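Local coordinates for protein glycosyl transferase (Staphylococcus aureus, PDB 5U02) that belongs to the TarS glycosyltransferase family and comprises a helical linker region followed by beta-rich C-terminal domains of the E-set kind, at residues R82-Y87 against T98-Y103; Q107-D112 against N119-E124. One frame throughout, in Å; residues are numbered along the deposited sequence.

Contact 1. Residues R82-Y87 against T98-Y103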
loop_
_atom_site.group_PDB
_atom_site.type_symbol
_atom_site.label_atom_id
_atom_site.label_comp_id
_atom_site.label_asym_id
_atom_site.label_seq_id
_atom_site.Cartn_x
_atom_site.Cartn_y
_atom_site.Cartn_z
ATOM N N ARG A 82 25.097 -15.891 20.133
ATOM C CA ARG A 82 25.206 -15.662 21.573
ATOM C C ARG A 82 24.180 -16.429 22.400
ATOM O O ARG A 82 24.569 -16.993 23.439
ATOM C CB ARG A 82 25.114 -14.154 21.863
ATOM C CG ARG A 82 26.252 -13.342 21.271
ATOM C CD ARG A 82 25.905 -11.862 21.147
ATOM N NE ARG A 82 26.886 -11.161 20.317
ATOM C CZ ARG A 82 26.734 -9.926 19.849
ATOM N NH1 ARG A 82 25.634 -9.241 20.127
ATOM N NH2 ARG A 82 27.682 -9.378 19.098
ATOM N N PRO A 83 22.894 -16.499 22.033
ATOM C CA PRO A 83 21.975 -17.341 22.817
ATOM C C PRO A 83 22.325 -18.822 22.781
ATOM O O PRO A 83 22.184 -19.500 23.807
ATOM C CB PRO A 83 20.607 -17.061 22.178
ATOM C CG PRO A 83 20.761 -15.722 21.530
ATOM C CD PRO A 83 22.170 -15.687 21.037
ATOM N N LEU A 84 22.797 -19.339 21.645
ATOM C CA LEU A 84 23.079 -20.768 21.557
ATOM C C LEU A 84 24.355 -21.137 22.303
ATOM O O LEU A 84 24.454 -22.229 22.868
ATOM C CB LEU A 84 23.160 -21.193 20.093
ATOM C CG LEU A 84 21.892 -20.909 19.298
ATOM C CD1 LEU A 84 22.183 -20.588 17.836
ATOM C CD2 LEU A 84 20.937 -22.075 19.426
ATOM N N LEU A 85 25.347 -20.247 22.311
ATOM C CA LEU A 85 26.521 -20.468 23.150
ATOM C C LEU A 85 26.143 -20.475 24.624
ATOM O O LEU A 85 26.674 -21.272 25.406
ATOM C CB LEU A 85 27.587 -19.397 22.890
ATOM C CG LEU A 85 28.230 -19.308 21.508
ATOM C CD1 LEU A 85 29.132 -18.079 21.411
ATOM C CD2 LEU A 85 29.012 -20.575 21.227
ATOM N N HIS A 86 25.217 -19.600 25.018
ATOM C CA HIS A 86 24.828 -19.499 26.421
ATOM C C HIS A 86 24.075 -20.745 26.876
ATOM O O HIS A 86 24.424 -21.355 27.894
ATOM C CB HIS A 86 23.995 -18.230 26.624
ATOM C CG HIS A 86 23.109 -18.258 27.830
ATOM N ND1 HIS A 86 21.860 -18.841 27.822
ATOM C CD2 HIS A 86 23.286 -17.765 29.078
ATOM C CE1 HIS A 86 21.308 -18.711 29.016
ATOM N NE2 HIS A 86 22.153 -18.062 29.796
ATOM N N TYR A 87 23.048 -21.152 26.127
ATOM C CA TYR A 87 22.323 -22.370 26.473
ATOM C C TYR A 87 23.140 -23.632 26.227
ATOM O O TYR A 87 22.759 -24.699 26.721
ATOM C CB TYR A 87 21.006 -22.452 25.699
ATOM C CG TYR A 87 20.045 -21.330 26.017
ATOM C CD1 TYR A 87 19.557 -21.148 27.303
ATOM C CD2 TYR A 87 19.617 -20.460 25.025
ATOM C CE1 TYR A 87 18.678 -20.120 27.593
ATOM C CE2 TYR A 87 18.743 -19.435 25.304
ATOM C CZ TYR A 87 18.276 -19.270 26.587
ATOM O OH TYR A 87 17.405 -18.246 26.851
ATOM N N THR A 98 14.188 -23.826 21.381
ATOM C CA THR A 98 13.353 -22.630 21.316
ATOM C C THR A 98 14.032 -21.520 20.523
ATOM O O THR A 98 13.397 -20.877 19.682
ATOM C CB THR A 98 13.008 -22.143 22.728
ATOM O OG1 THR A 98 12.245 -23.143 23.416
ATOM C CG2 THR A 98 12.202 -20.856 22.667
ATOM N N VAL A 99 15.334 -21.311 20.746
ATOM C CA VAL A 99 16.061 -20.278 20.007
ATOM C C VAL A 99 16.125 -20.622 18.524
ATOM O O VAL A 99 15.716 -19.829 17.666
ATOM C CB VAL A 99 17.470 -20.080 20.595
ATOM C CG1 VAL A 99 18.293 -19.176 19.685
ATOM C CG2 VAL A 99 17.383 -19.487 21.992
ATOM N N GLU A 100 16.670 -21.798 18.199
ATOM C CA GLU A 100 16.701 -22.248 16.811
ATOM C C GLU A 100 15.303 -22.279 16.213
ATOM O O GLU A 100 15.098 -21.843 15.072
ATOM C CB GLU A 100 17.341 -23.627 16.717
ATOM C CG GLU A 100 18.827 -23.626 16.909
ATOM C CD GLU A 100 19.430 -24.936 16.474
ATOM O OE1 GLU A 100 18.671 -25.922 16.392
ATOM O OE2 GLU A 100 20.645 -24.979 16.200
ATOM N N GLU A 101 14.326 -22.794 16.969
ATOM C CA GLU A 101 12.937 -22.610 16.568
ATOM C C GLU A 101 12.595 -21.136 16.427
ATOM O O GLU A 101 12.007 -20.734 15.424
ATOM C CB GLU A 101 11.976 -23.292 17.542
ATOM C CG GLU A 101 12.172 -24.787 17.682
ATOM C CD GLU A 101 11.011 -25.482 18.374
ATOM O OE1 GLU A 101 10.873 -26.707 18.190
ATOM O OE2 GLU A 101 10.251 -24.804 19.091
ATOM N N SER A 102 12.971 -20.301 17.396
ATOM C CA SER A 102 12.550 -18.901 17.309
ATOM C C SER A 102 13.092 -18.198 16.062
ATOM O O SER A 102 12.435 -17.298 15.528
ATOM C CB SER A 102 12.938 -18.126 18.577
ATOM O OG SER A 102 12.222 -18.571 19.716
ATOM N N TYR A 103 14.262 -18.601 15.560
ATOM C CA TYR A 103 14.817 -17.899 14.403
ATOM C C TYR A 103 14.061 -18.218 13.117
ATOM O O TYR A 103 13.971 -17.355 12.237
ATOM C CB TYR A 103 16.311 -18.214 14.210
ATOM C CG TYR A 103 17.214 -17.594 15.244
ATOM C CD1 TYR A 103 16.863 -16.412 15.875
ATOM C CD2 TYR A 103 18.396 -18.215 15.621
ATOM C CE1 TYR A 103 17.677 -15.851 16.836
ATOM C CE2 TYR A 103 19.219 -17.666 16.584
ATOM C CZ TYR A 103 18.852 -16.481 17.191
ATOM O OH TYR A 103 19.664 -15.926 18.152
#

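Contact 2. Residues Q107-D112 against N119-E124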
loop_
_atom_site.group_PDB
_atom_site.type_symbol
_atom_site.label_atom_id
_atom_site.label_comp_id
_atom_site.label_asym_id
_atom_site.label_seq_id
_atom_site.Cartn_x
_atom_site.Cartn_y
_atom_site.Cartn_z
ATOM N N GLN A 107 9.167 -15.876 15.893
ATOM C CA GLN A 107 8.170 -15.962 16.960
ATOM C C GLN A 107 8.952 -16.102 18.258
ATOM O O GLN A 107 9.454 -17.182 18.586
ATOM C CB GLN A 107 7.213 -17.132 16.731
ATOM C CG GLN A 107 6.560 -17.735 17.955
ATOM C CD GLN A 107 5.253 -17.077 18.295
ATOM O OE1 GLN A 107 4.261 -17.248 17.584
ATOM N NE2 GLN A 107 5.229 -16.342 19.394
ATOM N N TYR A 108 9.080 -14.993 18.972
ATOM C CA TYR A 108 9.771 -14.947 20.245
ATOM C C TYR A 108 8.757 -14.722 21.358
ATOM O O TYR A 108 7.712 -14.101 21.147
ATOM C CB TYR A 108 10.831 -13.842 20.236
ATOM C CG TYR A 108 11.694 -13.872 18.992
ATOM C CD1 TYR A 108 12.690 -14.824 18.844
ATOM C CD2 TYR A 108 11.498 -12.969 17.956
ATOM C CE1 TYR A 108 13.474 -14.876 17.707
ATOM C CE2 TYR A 108 12.282 -13.012 16.810
ATOM C CZ TYR A 108 13.271 -13.970 16.694
ATOM O OH TYR A 108 14.059 -14.030 15.566
ATOM N N TYR A 109 9.062 -15.258 22.539
ATOM C CA TYR A 109 8.218 -14.997 23.699
ATOM C C TYR A 109 8.081 -13.497 23.934
ATOM O O TYR A 109 6.968 -12.974 24.063
ATOM C CB TYR A 109 8.792 -15.700 24.930
ATOM C CG TYR A 109 8.096 -15.358 26.226
ATOM C CD1 TYR A 109 6.903 -15.976 26.583
ATOM C CD2 TYR A 109 8.638 -14.424 27.099
ATOM C CE1 TYR A 109 6.267 -15.664 27.765
ATOM C CE2 TYR A 109 8.009 -14.108 28.282
ATOM C CZ TYR A 109 6.826 -14.732 28.610
ATOM O OH TYR A 109 6.195 -14.421 29.789
ATOM N N ARG A 110 9.208 -12.790 23.960
ATOM C CA ARG A 110 9.244 -11.339 24.060
ATOM C C ARG A 110 10.354 -10.823 23.156
ATOM O O ARG A 110 11.398 -11.469 23.026
ATOM C CB ARG A 110 9.486 -10.881 25.504
ATOM C CG ARG A 110 8.340 -10.097 26.119
ATOM C CD ARG A 110 7.181 -11.003 26.502
ATOM N NE ARG A 110 5.946 -10.254 26.718
ATOM C CZ ARG A 110 4.755 -10.811 26.905
ATOM N NH1 ARG A 110 4.630 -12.132 26.902
ATOM N NH2 ARG A 110 3.686 -10.048 27.088
ATOM N N PHE A 111 10.128 -9.668 22.536
ATOM C CA PHE A 111 11.133 -9.070 21.665
ATOM C C PHE A 111 10.724 -7.640 21.335
ATOM O O PHE A 111 9.589 -7.220 21.576
ATOM C CB PHE A 111 11.323 -9.879 20.375
ATOM C CG PHE A 111 10.347 -9.524 19.285
ATOM C CD1 PHE A 111 9.067 -10.054 19.281
ATOM C CD2 PHE A 111 10.710 -8.660 18.261
ATOM C CE1 PHE A 111 8.165 -9.728 18.281
ATOM C CE2 PHE A 111 9.811 -8.328 17.260
ATOM C CZ PHE A 111 8.538 -8.865 17.271
ATOM N N ASP A 112 11.680 -6.901 20.774
ATOM C CA ASP A 112 11.453 -5.629 20.095
ATOM C C ASP A 112 12.747 -5.272 19.373
ATOM O O ASP A 112 13.803 -5.853 19.637
ATOM C CB ASP A 112 11.024 -4.520 21.061
ATOM C CG ASP A 112 11.863 -4.487 22.316
ATOM O OD1 ASP A 112 13.000 -3.972 22.256
ATOM O OD2 ASP A 112 11.382 -4.967 23.366
ATOM N N ASN A 119 16.276 -7.515 20.130
ATOM C CA ASN A 119 16.501 -7.853 21.531
ATOM C C ASN A 119 15.441 -8.870 21.927
ATOM O O ASN A 119 14.245 -8.563 21.898
ATOM C CB ASN A 119 16.432 -6.615 22.428
ATOM C CG ASN A 119 17.459 -5.566 22.054
ATOM O OD1 ASN A 119 18.391 -5.835 21.298
ATOM N ND2 ASN A 119 17.297 -4.362 22.594
ATOM N N ILE A 120 15.875 -10.076 22.295
ATOM C CA ILE A 120 14.983 -11.226 22.403
ATOM C C ILE A 120 15.095 -11.851 23.788
ATOM O O ILE A 120 16.204 -12.105 24.270
ATOM C CB ILE A 120 15.297 -12.283 21.327
ATOM C CG1 ILE A 120 15.157 -11.691 19.926
ATOM C CG2 ILE A 120 14.387 -13.488 21.493
ATOM C CD1 ILE A 120 15.726 -12.575 18.837
ATOM N N GLN A 121 13.945 -12.114 24.412
ATOM C CA GLN A 121 13.846 -13.032 25.540
ATOM C C GLN A 121 13.058 -14.245 25.062
ATOM O O GLN A 121 11.897 -14.111 24.660
ATOM C CB GLN A 121 13.174 -12.379 26.752
ATOM C CG GLN A 121 12.778 -13.395 27.830
ATOM C CD GLN A 121 11.799 -12.849 28.877
ATOM O OE1 GLN A 121 10.786 -12.246 28.540
ATOM N NE2 GLN A 121 12.096 -13.085 30.151
ATOM N N PHE A 122 13.693 -15.420 25.089
ATOM C CA PHE A 122 13.119 -16.572 24.401
ATOM C C PHE A 122 12.067 -17.296 25.234
ATOM O O PHE A 122 11.168 -17.931 24.670
ATOM C CB PHE A 122 14.227 -17.539 23.992
ATOM C CG PHE A 122 15.086 -17.029 22.866
ATOM C CD1 PHE A 122 14.704 -17.198 21.541
ATOM C CD2 PHE A 122 16.269 -16.367 23.134
ATOM C CE1 PHE A 122 15.500 -16.720 20.508
ATOM C CE2 PHE A 122 17.065 -15.892 22.113
ATOM C CZ PHE A 122 16.682 -16.067 20.797
ATOM N N ASN A 123 12.151 -17.218 26.559
ATOM C CA ASN A 123 11.163 -17.839 27.432
ATOM C C ASN A 123 10.983 -16.978 28.672
ATOM O O ASN A 123 11.803 -16.107 28.972
ATOM C CB ASN A 123 11.560 -19.273 27.817
ATOM C CG ASN A 123 11.014 -20.313 26.848
ATOM O OD1 ASN A 123 9.837 -20.675 26.908
ATOM N ND2 ASN A 123 11.861 -20.784 25.941
ATOM N N GLU A 124 9.893 -17.234 29.392
ATOM C CA GLU A 124 9.571 -16.438 30.567
ATOM C C GLU A 124 10.634 -16.614 31.643
ATOM O O GLU A 124 11.002 -17.740 31.992
ATOM C CB GLU A 124 8.196 -16.833 31.105
ATOM C CG GLU A 124 7.660 -15.920 32.198
ATOM C CD GLU A 124 6.211 -16.210 32.537
ATOM O OE1 GLU A 124 5.870 -17.395 32.743
ATOM O OE2 GLU A 124 5.409 -15.253 32.589
#

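Contact 1. Residues R82-Y87 against T98-Y103
Helix segments 82-87 and 98-103 run nearly antiparallel, their axes inclined at 164° and 10.2 Å apart at the closest approach, with P83 and V99 the residues whose CA atoms face each other most nearly. The pair is a helical hairpin, two successive helices joined by a short connection, and its interface is apolar. V99 occupies the middle, and its two methyls divide the work. CG1, anti to the backbone N (chi1 171°), meets CD2 of L84 at 3.9 Å and lies near CB of P83; CG2, anti to the carbonyl carbon, reaches CE2 of the Y87 ring at 3.6 Å. A beta-branched residue suits this place because its two methyls, close to the backbone, spread over different residues of helix 82-87. The CA–CB bond of L84 crosses the line to the other helix, and its isobutyl end swings toward it, so CD2 rests 3.6 Å from CG of E100 and CD1 comes to the edge of the Y103 ring. Only the aliphatic part of E100 is used; its carboxylate extends beyond and is bound by the backbone N of S47. Y103 stretches across to the start of the other helix, where its OH lies 3.6 Å from CG of P83. That hydroxyl is hydrogen-bonded to K80 O, so a long tyrosine can span the gap with its polar tip satisfied. P83 presents a compact ring; proline suits a helix's first turn, where the backbone N has no i-4 carbonyl to bond. On the flank of helix 93-105 that faces F122 and Y108, T98 O accepts hydrogen bonds from N and OG of S102. Around the hairpin, P83 packs on F129 and Y103 on I132, both of strand 129-132, while V99 also touches F122 in the loop after strand 117-121.

Contact 2. Residues Q107-D112 against N119-E124
Y108 lays one face of its ring over I120, whose CD1 stands 3.6 Å from the ring centroid, a CH-pi contact 22° off the normal. The contact lies at the open end of an antiparallel beta hairpin, strands 110-114 and 117-121. Isoleucine fits because it serves two rings: CG2 of I120 reaches CD1 of Y108 and lies over the centre of the F122 ring. CE1 of F122 approaches the Y108 ring at its edge. The Y108 hydroxyl is hydrogen-bonded to M161 O. R110 and Q121 form a hydrogen-bonded pair (R110 N to Q121 O 3.1 Å, Q121 N to R110 O 3.0 Å), as do D112 and N119. Between them F111 faces I120 as a non-hydrogen-bonded pair, F111 CA making a C-H...O contact with N119 O.

Y109, just before the strand, points toward the other segment, CG anti to its backbone N (chi1 173°). E124 N lies over the centre of one ring face, R110 NH1 above the opposite face, toward the rim. Q121 OE1 lies in plane at the ring edge, 3.4 Å from CE2 of Y109, while Q121 NE2 donates a hydrogen bond to E126 O. Y109 OH gives a weak hydrogen bond to E124 OE2, 3.0 Å away.

Overall arrangement
Contacts 1 and 2 follow each other along the chain, helix 93-105 leading into strand 110-114, and their centres lie about 11 Å apart. They share a boundary with S102 as the main junction: its CB packs 3.3 Å from CD1 of Y108, and its OG makes a probable, weak hydrogen bond to Q107 O at 3.3 Å. F122 touches V99 and S102, so F122 and Y108 cover the side of helix 93-105 that flanks its contact with helix 82-89. Strand 129-132 touches both contacts, pairing with strand 117-121 and supplying F129 and I132. Together they join the helical region to a three-stranded sheet; their centres lie about 26 and 27 Å from the chain's centre, on the same side.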